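Side-chain contacts in secreted effector protein SopD (PDB 5CPC), which is a type III secreted effector that alters host cell physiology, contributes to replication in macrophages and, with SopB, aids membrane fission and macropinosome formation during invasion: residues S256-S261 with P265-F270; C249-L254 with K272-D277; D126-S131 with Q145-I150. All blocks are in the same frame, centred on the assembly; numbering follows the deposited sequence.

Interaction 1 of 3, residues S256-S261 with P265-F270; sequences SYSPFS and PTNSGF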
ATOM      1  N   SER A 256       2.936   4.613   6.322  1.00 54.50           N
ATOM      2  CA  SER A 256       3.409   5.968   6.673  1.00 58.41           C
ATOM      3  C   SER A 256       2.648   7.182   6.078  1.00 58.38           C
ATOM      4  O   SER A 256       2.784   8.315   6.555  1.00 60.61           O
ATOM      5  CB  SER A 256       4.901   6.059   6.408  1.00 58.40           C
ATOM      6  OG  SER A 256       5.503   5.115   7.244  1.00 62.30           O
ATOM      7  N   TYR A 257       1.833   6.926   5.067  1.00 57.55           N
ATOM      8  CA  TYR A 257       1.155   7.988   4.328  1.00 58.25           C
ATOM      9  C   TYR A 257       0.291   8.851   5.238  1.00 59.39           C
ATOM     10  O   TYR A 257      -0.532   8.311   5.948  1.00 59.21           O
ATOM     11  CB  TYR A 257       0.271   7.328   3.258  1.00 56.94           C
ATOM     12  CG  TYR A 257      -0.764   8.216   2.603  1.00 56.92           C
ATOM     13  CD1 TYR A 257      -0.396   9.167   1.626  1.00 55.24           C
ATOM     14  CD2 TYR A 257      -2.114   8.083   2.920  1.00 56.48           C
ATOM     15  CE1 TYR A 257      -1.343   9.968   1.014  1.00 50.95           C
ATOM     16  CE2 TYR A 257      -3.076   8.909   2.336  1.00 54.33           C
ATOM     17  CZ  TYR A 257      -2.676   9.836   1.377  1.00 52.10           C
ATOM     18  OH  TYR A 257      -3.621  10.590   0.767  1.00 49.49           O
ATOM     19  N   SER A 258       0.484  10.170   5.208  1.00 61.04           N
ATOM     20  CA  SER A 258      -0.522  11.122   5.730  1.00 62.89           C
ATOM     21  C   SER A 258      -1.089  12.012   4.611  1.00 63.03           C
ATOM     22  O   SER A 258      -0.313  12.666   3.883  1.00 61.85           O
ATOM     23  CB  SER A 258       0.071  12.021   6.805  1.00 64.72           C
ATOM     24  OG  SER A 258      -0.505  13.325   6.741  1.00 64.73           O
ATOM     25  N   PRO A 259      -2.434  12.062   4.497  1.00 63.06           N
ATOM     26  CA  PRO A 259      -3.111  12.858   3.486  1.00 63.58           C
ATOM     27  C   PRO A 259      -3.077  14.336   3.790  1.00 65.80           C
ATOM     28  O   PRO A 259      -3.363  15.158   2.892  1.00 65.74           O
ATOM     29  CB  PRO A 259      -4.555  12.357   3.568  1.00 62.55           C
ATOM     30  CG  PRO A 259      -4.723  12.017   5.012  1.00 63.42           C
ATOM     31  CD  PRO A 259      -3.406  11.326   5.326  1.00 63.11           C
ATOM     32  N   PHE A 260      -2.758  14.673   5.043  1.00 67.98           N
ATOM     33  CA  PHE A 260      -2.744  16.061   5.514  1.00 70.35           C
ATOM     34  C   PHE A 260      -1.685  16.854   4.808  1.00 72.25           C
ATOM     35  O   PHE A 260      -0.515  16.479   4.793  1.00 72.17           O
ATOM     36  CB  PHE A 260      -2.535  16.158   7.047  1.00 70.85           C
ATOM     37  CG  PHE A 260      -3.648  15.561   7.825  1.00 70.63           C
ATOM     38  CD1 PHE A 260      -3.423  14.514   8.684  1.00 70.60           C
ATOM     39  CD2 PHE A 260      -4.946  16.015   7.646  1.00 72.13           C
ATOM     40  CE1 PHE A 260      -4.460  13.941   9.379  1.00 72.89           C
ATOM     41  CE2 PHE A 260      -5.986  15.447   8.323  1.00 74.08           C
ATOM     42  CZ  PHE A 260      -5.745  14.408   9.200  1.00 75.22           C
ATOM     43  N   SER A 261      -2.100  17.984   4.269  1.00 73.41           N
ATOM     44  CA  SER A 261      -1.265  18.735   3.385  1.00 75.98           C
ATOM     45  C   SER A 261      -0.026  19.332   4.027  1.00 78.70           C
ATOM     46  O   SER A 261       0.977  19.585   3.345  1.00 79.05           O
ATOM     47  CB  SER A 261      -2.085  19.859   2.801  1.00 76.43           C
ATOM     48  OG  SER A 261      -1.235  20.964   2.616  1.00 80.12           O
ATOM     49  N   PRO A 265       6.815  17.467   4.273  1.00 83.83           N
ATOM     50  CA  PRO A 265       8.252  17.157   4.488  1.00 83.32           C
ATOM     51  C   PRO A 265       8.515  15.969   5.423  1.00 81.26           C
ATOM     52  O   PRO A 265       9.644  15.455   5.482  1.00 80.56           O
ATOM     53  CB  PRO A 265       8.768  18.426   5.160  1.00 86.04           C
ATOM     54  CG  PRO A 265       7.555  18.902   5.985  1.00 86.74           C
ATOM     55  CD  PRO A 265       6.402  18.666   5.044  1.00 85.31           C
ATOM     56  N   THR A 266       7.469  15.583   6.150  1.00 78.97           N
ATOM     57  CA  THR A 266       7.513  14.528   7.142  1.00 76.82           C
ATOM     58  C   THR A 266       7.267  13.189   6.459  1.00 74.55           C
ATOM     59  O   THR A 266       7.998  12.189   6.702  1.00 74.07           O
ATOM     60  CB  THR A 266       6.511  14.849   8.284  1.00 77.57           C
ATOM     61  OG1 THR A 266       7.239  15.445   9.377  1.00 78.07           O
ATOM     62  CG2 THR A 266       5.736  13.601   8.775  1.00 75.67           C
ATOM     63  N   ASN A 267       6.240  13.185   5.603  1.00 72.39           N
ATOM     64  CA  ASN A 267       6.026  12.163   4.600  1.00 69.77           C
ATOM     65  C   ASN A 267       7.350  11.857   3.828  1.00 69.05           C
ATOM     66  O   ASN A 267       7.846  10.711   3.811  1.00 67.74           O
ATOM     67  CB  ASN A 267       4.916  12.638   3.652  1.00 70.10           C
ATOM     68  CG  ASN A 267       3.468  12.436   4.215  1.00 70.77           C
ATOM     69  OD1 ASN A 267       3.243  11.877   5.291  1.00 72.93           O
ATOM     70  ND2 ASN A 267       2.487  12.878   3.434  1.00 69.73           N
ATOM     71  N   SER A 268       7.934  12.892   3.232  1.00 68.98           N
ATOM     72  CA  SER A 268       9.227  12.802   2.526  1.00 68.66           C
ATOM     73  C   SER A 268      10.401  12.166   3.296  1.00 68.36           C
ATOM     74  O   SER A 268      11.135  11.348   2.731  1.00 67.07           O
ATOM     75  CB  SER A 268       9.619  14.180   2.007  1.00 70.92           C
ATOM     76  OG  SER A 268       8.541  14.732   1.266  1.00 70.17           O
ATOM     77  N   GLY A 269      10.535  12.523   4.582  1.00 68.21           N
ATOM     78  CA  GLY A 269      11.472  11.902   5.499  1.00 67.07           C
ATOM     79  C   GLY A 269      11.254  10.391   5.629  1.00 65.69           C
ATOM     80  O   GLY A 269      12.206   9.621   5.554  1.00 65.51           O
ATOM     81  N   PHE A 270      10.002   9.971   5.811  1.00 63.85           N
ATOM     82  CA  PHE A 270       9.664   8.587   5.917  1.00 61.75           C
ATOM     83  C   PHE A 270      10.043   7.875   4.592  1.00 60.29           C
ATOM     84  O   PHE A 270      10.474   6.728   4.599  1.00 58.84           O
ATOM     85  CB  PHE A 270       8.160   8.438   6.161  1.00 62.02           C
ATOM     86  CG  PHE A 270       7.753   8.533   7.610  1.00 64.73           C
ATOM     87  CD1 PHE A 270       6.668   9.356   7.995  1.00 65.33           C
ATOM     88  CD2 PHE A 270       8.432   7.791   8.602  1.00 66.78           C
ATOM     89  CE1 PHE A 270       6.258   9.450   9.366  1.00 65.21           C
ATOM     90  CE2 PHE A 270       8.041   7.864   9.975  1.00 66.51           C
ATOM     91  CZ  PHE A 270       6.939   8.703  10.350  1.00 67.60           C
TER
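Asn-267 and Ser-258 meet where a helix-loop-helix folds back on itself: the loop leaving helix 248-256 passes beside the first turns of helix 264-283, and the side-chain amide of Asn-267 bonds to its backbone.

The polar part is a two-point grip. The side-chain N of Asn-267 gives a nearly straight bond to the carbonyl of Ser-258, ND2 to O 2.8 Å with an N-H...O angle of 168°. The acceptor lies almost in the plane of the amide, and the donor in turn meets a lone pair of the carbonyl. The return bond, Ser-258 N to Asn-267 OD1 at 3.2 Å, is more bent, its donor tilted 32° out of the side-chain carbonyl plane. Together the two bonds fix which end of the amide is O and which is N, and the backbone O of Asn-129, which also takes Asn-267 ND2, agrees with that choice.

The van der Waals part is looser and lies nearer the surface, between Ser-256 and Phe-270. Ser-256 OG sits above one face of the Phe-270 ring, displaced toward the rim, while Ser-256 CB approaches Phe-270 CG to 4.0 Å.

Interaction 2 of 3, residues C249-L254 with K272-D277; sequences CISYLL and KKLNQD
The helix-loop-helix made by helices 248-256 and 264-283 is closed at this level by Leu-274, whose forked end reaches across to Ser-251 and Tyr-252. The backbones come nearest between Tyr-252 and Leu-274, with 7.4 Å between their CA atoms, and Leu-274 is the one residue of 272-277 that touches 249-254.

Of the two methyls, CD2 meets the serine alone, while CD1 touches both residues. CD2 of Leu-274 abuts the hydroxyl of Ser-251, at 3.4 Å from OG, whereas CD1 rests on the start of the tyrosine, 3.8 Å from Tyr-252 CA and 3.9 Å from Tyr-252 CB. The serine hydroxyl also lies 3.8 Å from Leu-274 CD1, so that it faces both branches of the fork. Its rotamer explains this: with chi1 at 76°, OG sits between the backbone N and the carbonyl carbon of Ser-251 and leans out to the neighbouring helix. Tyr-252 does the reverse. Its CG is turned anti to its own nitrogen (chi1 160°), which carries the ring away from Leu-274 and leaves the root of the side chain to make the contact. Pro-248, at the start of the same helix as Ser-251, also touches Leu-274.

No hydrogen bond or salt bridge joins the two segments. The contact therefore depends on van der Waals fit: a methyl against a hydroxyl and a methyl against backbone and beta carbons, while the phenol hydroxyl of Tyr-252 is bonded to Leu-128 O.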
ATOM      1  N   CYS A 249       7.597   2.819  -2.044  1.00 49.17           N
ATOM      2  CA  CYS A 249       6.261   3.505  -2.234  1.00 50.38           C
ATOM      3  C   CYS A 249       5.094   2.689  -1.643  1.00 51.22           C
ATOM      4  O   CYS A 249       4.123   3.263  -1.114  1.00 51.19           O
ATOM      5  CB  CYS A 249       5.974   3.815  -3.689  1.00 49.98           C
ATOM      6  SG  CYS A 249       7.120   5.001  -4.337  1.00 51.33           S
ATOM      7  N   ILE A 250       5.190   1.355  -1.724  1.00 50.48           N
ATOM      8  CA  ILE A 250       4.099   0.521  -1.273  1.00 50.07           C
ATOM      9  C   ILE A 250       4.134   0.482   0.240  1.00 51.24           C
ATOM     10  O   ILE A 250       3.128   0.783   0.905  1.00 50.48           O
ATOM     11  CB  ILE A 250       4.087  -0.829  -1.977  1.00 50.76           C
ATOM     12  CG1 ILE A 250       3.583  -0.650  -3.426  1.00 48.12           C
ATOM     13  CG2 ILE A 250       3.178  -1.835  -1.205  1.00 49.64           C
ATOM     14  CD1 ILE A 250       3.848  -1.833  -4.335  1.00 49.46           C
ATOM     15  N   SER A 251       5.289   0.203   0.832  1.00 51.58           N
ATOM     16  CA  SER A 251       5.314   0.329   2.289  1.00 52.06           C
ATOM     17  C   SER A 251       4.963   1.744   2.833  1.00 52.19           C
ATOM     18  O   SER A 251       4.321   1.883   3.902  1.00 52.59           O
ATOM     19  CB  SER A 251       6.570  -0.348   2.902  1.00 53.72           C
ATOM     20  OG  SER A 251       7.729   0.368   2.758  1.00 60.49           O
ATOM     21  N   TYR A 252       5.342   2.804   2.110  1.00 50.56           N
ATOM     22  CA  TYR A 252       5.033   4.151   2.543  1.00 49.98           C
ATOM     23  C   TYR A 252       3.536   4.348   2.543  1.00 50.11           C
ATOM     24  O   TYR A 252       2.963   4.866   3.517  1.00 49.42           O
ATOM     25  CB  TYR A 252       5.648   5.215   1.591  1.00 50.59           C
ATOM     26  CG  TYR A 252       4.980   6.569   1.694  1.00 50.72           C
ATOM     27  CD1 TYR A 252       5.222   7.400   2.795  1.00 49.82           C
ATOM     28  CD2 TYR A 252       4.046   6.996   0.738  1.00 50.90           C
ATOM     29  CE1 TYR A 252       4.580   8.625   2.936  1.00 53.64           C
ATOM     30  CE2 TYR A 252       3.388   8.242   0.877  1.00 53.33           C
ATOM     31  CZ  TYR A 252       3.674   9.042   1.995  1.00 52.18           C
ATOM     32  OH  TYR A 252       3.071  10.265   2.160  1.00 56.64           O
ATOM     33  N   LEU A 253       2.920   3.983   1.423  1.00 48.81           N
ATOM     34  CA  LEU A 253       1.503   4.215   1.277  1.00 50.99           C
ATOM     35  C   LEU A 253       0.660   3.380   2.247  1.00 51.08           C
ATOM     36  O   LEU A 253      -0.379   3.890   2.758  1.00 51.38           O
ATOM     37  CB  LEU A 253       1.063   4.058  -0.180  1.00 50.76           C
ATOM     38  CG  LEU A 253      -0.284   4.536  -0.671  1.00 53.66           C
ATOM     39  CD1 LEU A 253      -0.405   6.068  -0.733  1.00 57.75           C
ATOM     40  CD2 LEU A 253      -0.480   3.941  -2.014  1.00 54.61           C
ATOM     41  N   LEU A 254       1.088   2.138   2.529  1.00 49.36           N
ATOM     42  CA  LEU A 254       0.428   1.323   3.573  1.00 48.79           C
ATOM     43  C   LEU A 254       0.583   1.851   4.960  1.00 49.58           C
ATOM     44  O   LEU A 254      -0.387   1.897   5.680  1.00 51.40           O
ATOM     45  CB  LEU A 254       0.901  -0.125   3.575  1.00 46.73           C
ATOM     46  CG  LEU A 254       0.452  -0.894   2.341  1.00 46.76           C
ATOM     47  CD1 LEU A 254       1.265  -2.210   2.214  1.00 41.09           C
ATOM     48  CD2 LEU A 254      -1.109  -1.150   2.425  1.00 44.77           C
ATOM     49  N   LYS A 272      12.364   8.663   2.314  1.00 58.94           N
ATOM     50  CA  LYS A 272      13.798   8.621   2.090  1.00 60.54           C
ATOM     51  C   LYS A 272      14.389   7.465   2.900  1.00 59.94           C
ATOM     52  O   LYS A 272      15.259   6.754   2.407  1.00 59.33           O
ATOM     53  CB  LYS A 272      14.473   9.959   2.484  1.00 62.10           C
ATOM     54  CG  LYS A 272      16.021   9.990   2.168  1.00 64.58           C
ATOM     55  CD  LYS A 272      16.764  11.383   2.463  1.00 71.07           C
ATOM     56  CE  LYS A 272      17.415  11.961   1.158  1.00 73.69           C
ATOM     57  NZ  LYS A 272      18.656  12.828   1.297  1.00 77.03           N
ATOM     58  N   LYS A 273      13.900   7.310   4.143  1.00 60.54           N
ATOM     59  CA  LYS A 273      14.252   6.215   5.019  1.00 60.79           C
ATOM     60  C   LYS A 273      13.942   4.876   4.354  1.00 58.69           C
ATOM     61  O   LYS A 273      14.828   4.024   4.259  1.00 60.48           O
ATOM     62  CB  LYS A 273      13.540   6.340   6.378  1.00 61.59           C
ATOM     63  CG  LYS A 273      14.508   6.533   7.518  1.00 65.94           C
ATOM     64  CD  LYS A 273      14.009   7.547   8.546  1.00 70.21           C
ATOM     65  CE  LYS A 273      15.177   8.017   9.422  1.00 73.72           C
ATOM     66  NZ  LYS A 273      14.812   9.179  10.293  1.00 77.99           N
ATOM     67  N   LEU A 274      12.719   4.676   3.889  1.00 55.22           N
ATOM     68  CA  LEU A 274      12.400   3.424   3.223  1.00 53.28           C
ATOM     69  C   LEU A 274      13.216   3.222   1.947  1.00 53.95           C
ATOM     70  O   LEU A 274      13.708   2.076   1.670  1.00 52.68           O
ATOM     71  CB  LEU A 274      10.915   3.323   2.946  1.00 51.75           C
ATOM     72  CG  LEU A 274      10.003   3.444   4.155  1.00 49.46           C
ATOM     73  CD1 LEU A 274       8.712   3.927   3.566  1.00 43.58           C
ATOM     74  CD2 LEU A 274       9.822   2.068   4.886  1.00 48.11           C
ATOM     75  N   ASN A 275      13.421   4.324   1.201  1.00 53.82           N
ATOM     76  CA  ASN A 275      14.422   4.333   0.134  1.00 54.76           C
ATOM     77  C   ASN A 275      15.795   3.808   0.496  1.00 54.76           C
ATOM     78  O   ASN A 275      16.341   2.966  -0.244  1.00 53.83           O
ATOM     79  CB  ASN A 275      14.528   5.686  -0.571  1.00 56.15           C
ATOM     80  CG  ASN A 275      13.319   5.956  -1.434  1.00 57.57           C
ATOM     81  OD1 ASN A 275      12.611   5.031  -1.824  1.00 55.39           O
ATOM     82  ND2 ASN A 275      13.057   7.214  -1.709  1.00 61.75           N
ATOM     83  N   GLN A 276      16.311   4.275   1.630  1.00 55.34           N
ATOM     84  CA  GLN A 276      17.662   3.977   2.050  1.00 57.55           C
ATOM     85  C   GLN A 276      17.811   2.480   2.351  1.00 55.76           C
ATOM     86  O   GLN A 276      18.707   1.812   1.838  1.00 55.32           O
ATOM     87  CB  GLN A 276      18.024   4.838   3.261  1.00 59.29           C
ATOM     88  CG  GLN A 276      19.394   4.510   3.883  1.00 65.84           C
ATOM     89  CD  GLN A 276      20.585   4.913   2.992  1.00 71.34           C
ATOM     90  OE1 GLN A 276      20.489   5.847   2.176  1.00 74.44           O
ATOM     91  NE2 GLN A 276      21.716   4.212   3.161  1.00 72.40           N
ATOM     92  N   ASP A 277      16.894   1.939   3.148  1.00 54.64           N
ATOM     93  CA  ASP A 277      16.870   0.520   3.436  1.00 53.03           C
ATOM     94  C   ASP A 277      16.762  -0.323   2.182  1.00 52.16           C
ATOM     95  O   ASP A 277      17.456  -1.355   2.004  1.00 52.04           O
ATOM     96  CB  ASP A 277      15.659   0.227   4.251  1.00 53.44           C
ATOM     97  CG  ASP A 277      15.808   0.613   5.718  1.00 57.65           C
ATOM     98  OD1 ASP A 277      16.466   1.629   6.050  1.00 59.49           O
ATOM     99  OD2 ASP A 277      15.199  -0.118   6.545  1.00 62.68           O
TER

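Interaction 3 of 3, residues D126-S131 with Q145-I150; sequences DILNIS and QLFLQI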
ATOM      1  N   ASP A 126       2.285  14.029  -6.113  1.00 56.86           N
ATOM      2  CA  ASP A 126       1.038  14.595  -5.615  1.00 57.94           C
ATOM      3  C   ASP A 126       0.135  13.530  -5.005  1.00 56.89           C
ATOM      4  O   ASP A 126      -0.408  13.764  -3.937  1.00 58.28           O
ATOM      5  CB  ASP A 126       0.292  15.407  -6.702  1.00 58.21           C
ATOM      6  CG  ASP A 126       1.059  16.671  -7.140  1.00 60.99           C
ATOM      7  OD1 ASP A 126       2.001  17.065  -6.431  1.00 63.60           O
ATOM      8  OD2 ASP A 126       0.711  17.262  -8.196  1.00 65.08           O
ATOM      9  N   ILE A 127       0.016  12.357  -5.637  1.00 55.63           N
ATOM     10  CA  ILE A 127      -0.715  11.215  -5.063  1.00 53.73           C
ATOM     11  C   ILE A 127      -0.150  10.817  -3.711  1.00 54.00           C
ATOM     12  O   ILE A 127      -0.898  10.513  -2.799  1.00 53.27           O
ATOM     13  CB  ILE A 127      -0.637   9.948  -5.949  1.00 53.68           C
ATOM     14  CG1 ILE A 127      -1.721   9.941  -6.990  1.00 52.95           C
ATOM     15  CG2 ILE A 127      -0.817   8.661  -5.087  1.00 51.50           C
ATOM     16  CD1 ILE A 127      -1.444   9.040  -8.157  1.00 56.18           C
ATOM     17  N   LEU A 128       1.178  10.791  -3.598  1.00 54.55           N
ATOM     18  CA  LEU A 128       1.832  10.409  -2.355  1.00 55.24           C
ATOM     19  C   LEU A 128       1.883  11.518  -1.293  1.00 55.85           C
ATOM     20  O   LEU A 128       2.311  11.269  -0.157  1.00 55.59           O
ATOM     21  CB  LEU A 128       3.273   9.876  -2.607  1.00 55.34           C
ATOM     22  CG  LEU A 128       3.388   8.544  -3.378  1.00 56.79           C
ATOM     23  CD1 LEU A 128       4.835   8.131  -3.499  1.00 55.79           C
ATOM     24  CD2 LEU A 128       2.529   7.446  -2.722  1.00 53.97           C
ATOM     25  N   ASN A 129       1.518  12.744  -1.675  1.00 57.57           N
ATOM     26  CA  ASN A 129       1.658  13.913  -0.790  1.00 58.01           C
ATOM     27  C   ASN A 129       3.084  14.054  -0.362  1.00 59.26           C
ATOM     28  O   ASN A 129       3.385  14.275   0.817  1.00 59.95           O
ATOM     29  CB  ASN A 129       0.741  13.844   0.445  1.00 57.04           C
ATOM     30  CG  ASN A 129       0.581  15.207   1.138  1.00 57.71           C
ATOM     31  OD1 ASN A 129       0.487  16.248   0.485  1.00 60.00           O
ATOM     32  ND2 ASN A 129       0.580  15.198   2.457  1.00 50.76           N
ATOM     33  N   ILE A 130       3.983  13.938  -1.324  1.00 60.46           N
ATOM     34  CA  ILE A 130       5.388  14.112  -1.011  1.00 63.17           C
ATOM     35  C   ILE A 130       6.035  15.381  -1.572  1.00 67.03           C
ATOM     36  O   ILE A 130       5.654  15.919  -2.609  1.00 67.37           O
ATOM     37  CB  ILE A 130       6.222  12.830  -1.288  1.00 62.08           C
ATOM     38  CG1 ILE A 130       6.182  12.413  -2.774  1.00 61.73           C
ATOM     39  CG2 ILE A 130       5.718  11.685  -0.383  1.00 59.01           C
ATOM     40  CD1 ILE A 130       7.488  11.635  -3.273  1.00 62.48           C
ATOM     41  N   SER A 131       7.029  15.846  -0.847  1.00 70.84           N
ATOM     42  CA  SER A 131       7.675  17.086  -1.157  1.00 75.76           C
ATOM     43  C   SER A 131       8.598  16.924  -2.376  1.00 78.78           C
ATOM     44  O   SER A 131       9.815  16.836  -2.244  1.00 81.02           O
ATOM     45  CB  SER A 131       8.338  17.646   0.131  1.00 76.52           C
ATOM     46  OG  SER A 131       9.601  18.223  -0.076  1.00 78.28           O
ATOM     47  N   GLN A 145       0.753  -1.815 -10.376  1.00 54.31           N
ATOM     48  CA  GLN A 145      -0.599  -2.342 -10.161  1.00 55.75           C
ATOM     49  C   GLN A 145      -0.985  -2.557  -8.712  1.00 53.87           C
ATOM     50  O   GLN A 145      -2.104  -2.228  -8.342  1.00 55.29           O
ATOM     51  CB  GLN A 145      -0.903  -3.615 -10.977  1.00 57.98           C
ATOM     52  CG  GLN A 145      -2.365  -4.175 -10.793  1.00 61.86           C
ATOM     53  CD  GLN A 145      -2.425  -5.663 -11.123  1.00 70.55           C
ATOM     54  OE1 GLN A 145      -2.451  -6.516 -10.215  1.00 72.75           O
ATOM     55  NE2 GLN A 145      -2.415  -5.994 -12.436  1.00 71.48           N
ATOM     56  N   LEU A 146      -0.111  -3.091  -7.870  1.00 51.68           N
ATOM     57  CA  LEU A 146      -0.444  -3.138  -6.458  1.00 49.09           C
ATOM     58  C   LEU A 146      -0.611  -1.746  -5.788  1.00 48.02           C
ATOM     59  O   LEU A 146      -1.484  -1.559  -4.924  1.00 47.00           O
ATOM     60  CB  LEU A 146       0.569  -4.004  -5.670  1.00 48.49           C
ATOM     61  CG  LEU A 146       0.382  -4.018  -4.161  1.00 46.75           C
ATOM     62  CD1 LEU A 146      -0.907  -4.762  -3.857  1.00 49.76           C
ATOM     63  CD2 LEU A 146       1.553  -4.729  -3.410  1.00 44.36           C
ATOM     64  N   PHE A 147       0.290  -0.826  -6.123  1.00 47.02           N
ATOM     65  CA  PHE A 147       0.329   0.560  -5.574  1.00 46.73           C
ATOM     66  C   PHE A 147      -0.998   1.200  -5.895  1.00 46.32           C
ATOM     67  O   PHE A 147      -1.577   1.908  -5.080  1.00 46.23           O
ATOM     68  CB  PHE A 147       1.444   1.347  -6.299  1.00 47.20           C
ATOM     69  CG  PHE A 147       1.539   2.815  -5.934  1.00 47.26           C
ATOM     70  CD1 PHE A 147       2.245   3.222  -4.836  1.00 47.27           C
ATOM     71  CD2 PHE A 147       0.923   3.792  -6.729  1.00 48.56           C
ATOM     72  CE1 PHE A 147       2.318   4.564  -4.501  1.00 49.68           C
ATOM     73  CE2 PHE A 147       0.988   5.117  -6.403  1.00 46.46           C
ATOM     74  CZ  PHE A 147       1.696   5.514  -5.298  1.00 47.92           C
ATOM     75  N   LEU A 148      -1.470   0.934  -7.099  1.00 46.01           N
ATOM     76  CA  LEU A 148      -2.661   1.591  -7.603  1.00 46.76           C
ATOM     77  C   LEU A 148      -3.889   1.005  -6.881  1.00 46.29           C
ATOM     78  O   LEU A 148      -4.881   1.697  -6.675  1.00 46.03           O
ATOM     79  CB  LEU A 148      -2.750   1.315  -9.105  1.00 45.42           C
ATOM     80  CG  LEU A 148      -2.783   2.467 -10.106  1.00 49.20           C
ATOM     81  CD1 LEU A 148      -2.297   3.939  -9.656  1.00 44.20           C
ATOM     82  CD2 LEU A 148      -2.131   2.023 -11.447  1.00 43.87           C
ATOM     83  N   GLN A 149      -3.818  -0.279  -6.543  1.00 45.98           N
ATOM     84  CA  GLN A 149      -4.918  -1.000  -5.875  1.00 47.63           C
ATOM     85  C   GLN A 149      -5.086  -0.430  -4.477  1.00 46.29           C
ATOM     86  O   GLN A 149      -6.228  -0.265  -4.013  1.00 47.21           O
ATOM     87  CB  GLN A 149      -4.700  -2.506  -5.762  1.00 47.39           C
ATOM     88  CG  GLN A 149      -4.827  -3.315  -7.063  1.00 54.19           C
ATOM     89  CD  GLN A 149      -4.580  -4.795  -6.783  1.00 60.01           C
ATOM     90  OE1 GLN A 149      -5.435  -5.484  -6.211  1.00 64.17           O
ATOM     91  NE2 GLN A 149      -3.395  -5.262  -7.108  1.00 60.71           N
ATOM     92  N   ILE A 150      -3.961  -0.073  -3.864  1.00 43.74           N
ATOM     93  CA  ILE A 150      -3.986   0.480  -2.525  1.00 43.69           C
ATOM     94  C   ILE A 150      -4.545   1.894  -2.631  1.00 44.17           C
ATOM     95  O   ILE A 150      -5.272   2.325  -1.744  1.00 44.72           O
ATOM     96  CB  ILE A 150      -2.567   0.489  -1.894  1.00 42.84           C
ATOM     97  CG1 ILE A 150      -2.095  -0.968  -1.643  1.00 43.11           C
ATOM     98  CG2 ILE A 150      -2.475   1.356  -0.597  1.00 39.91           C
ATOM     99  CD1 ILE A 150      -0.552  -1.113  -1.676  1.00 43.05           C
TER
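The flat group here is the ring of Phe-147, and Leu-128 meets it at the rim. CD2 of Leu-128 lies near the ring plane, 3.3 Å from Phe-147 CZ and 3.4 Å from Phe-147 CE1, with Leu-128 CG behind it in the same plane at 4.0 Å from CZ. Ile-127 comes in at a slant that is neither face nor edge, its CG2 standing 4.0 Å from Phe-147 CZ. Neither segment lays an atom squarely over a face of the ring, and the outer end of the phenylalanine is wedged against two neighbouring aliphatic side chains.

The reach of the phenylalanine makes this possible. The backbones stay well apart, CA of Leu-128 and CA of Phe-147 being 10.5 Å from each other, and the ring bridges much of that gap because its CG is anti to the nitrogen of Phe-147 (chi1 175°), pointing the aromatic group toward Ile-127 and Leu-128. On the other side, the chi2 of Leu-128, -178°, carries CD1 on away from CA and leaves CD2 as the branch against the ring. The 3.3 Å approach of two carbons is tight. All three residues are buried, and Leu-253 of helix 248-256 touches both Leu-128 and Phe-147, while Ile-78 of helix 76-90 packs on Ile-127, so the three belong to a wider apolar interior. No polar bond crosses between the segments.

Just past the hydrophobic residues the chain turns at Asn-129, whose phi is positive and whose N bonds back to Asp-126 O. Two bonds return into the last turn in all, which makes a Schellman motif: it closes the short helix that starts at residue 124, and beside this turn Ile-127 and Leu-128 meet the ring that Phe-147 extends from helix 141-160.

In the fold
The three contacts adjoin one another, their centres 11 to 12 Å apart. Interactions 1 and 2 share helix 264-283, and interaction 1 lies within the stretch of chain that interaction 2 spans; interaction 3 comes earlier in the sequence. Polar threads tie interaction 3 to the other two: Tyr-252 OH lies 2.6 Å from Leu-128 O, Asn-129 ND2 3.0 Å from Ser-258 O, and Ser-131 N 2.8 Å from Ser-268 OG. Apolar continuity comes from Leu-253, whose CD2 is 3.8 Å from Phe-147 CE1 and whose CD1 is 3.8 Å from Leu-128 CD2. Segment 126-131 thus touches both other contacts, by hydrogen bonds to each and by hydrocarbon to Leu-253 of interaction 2.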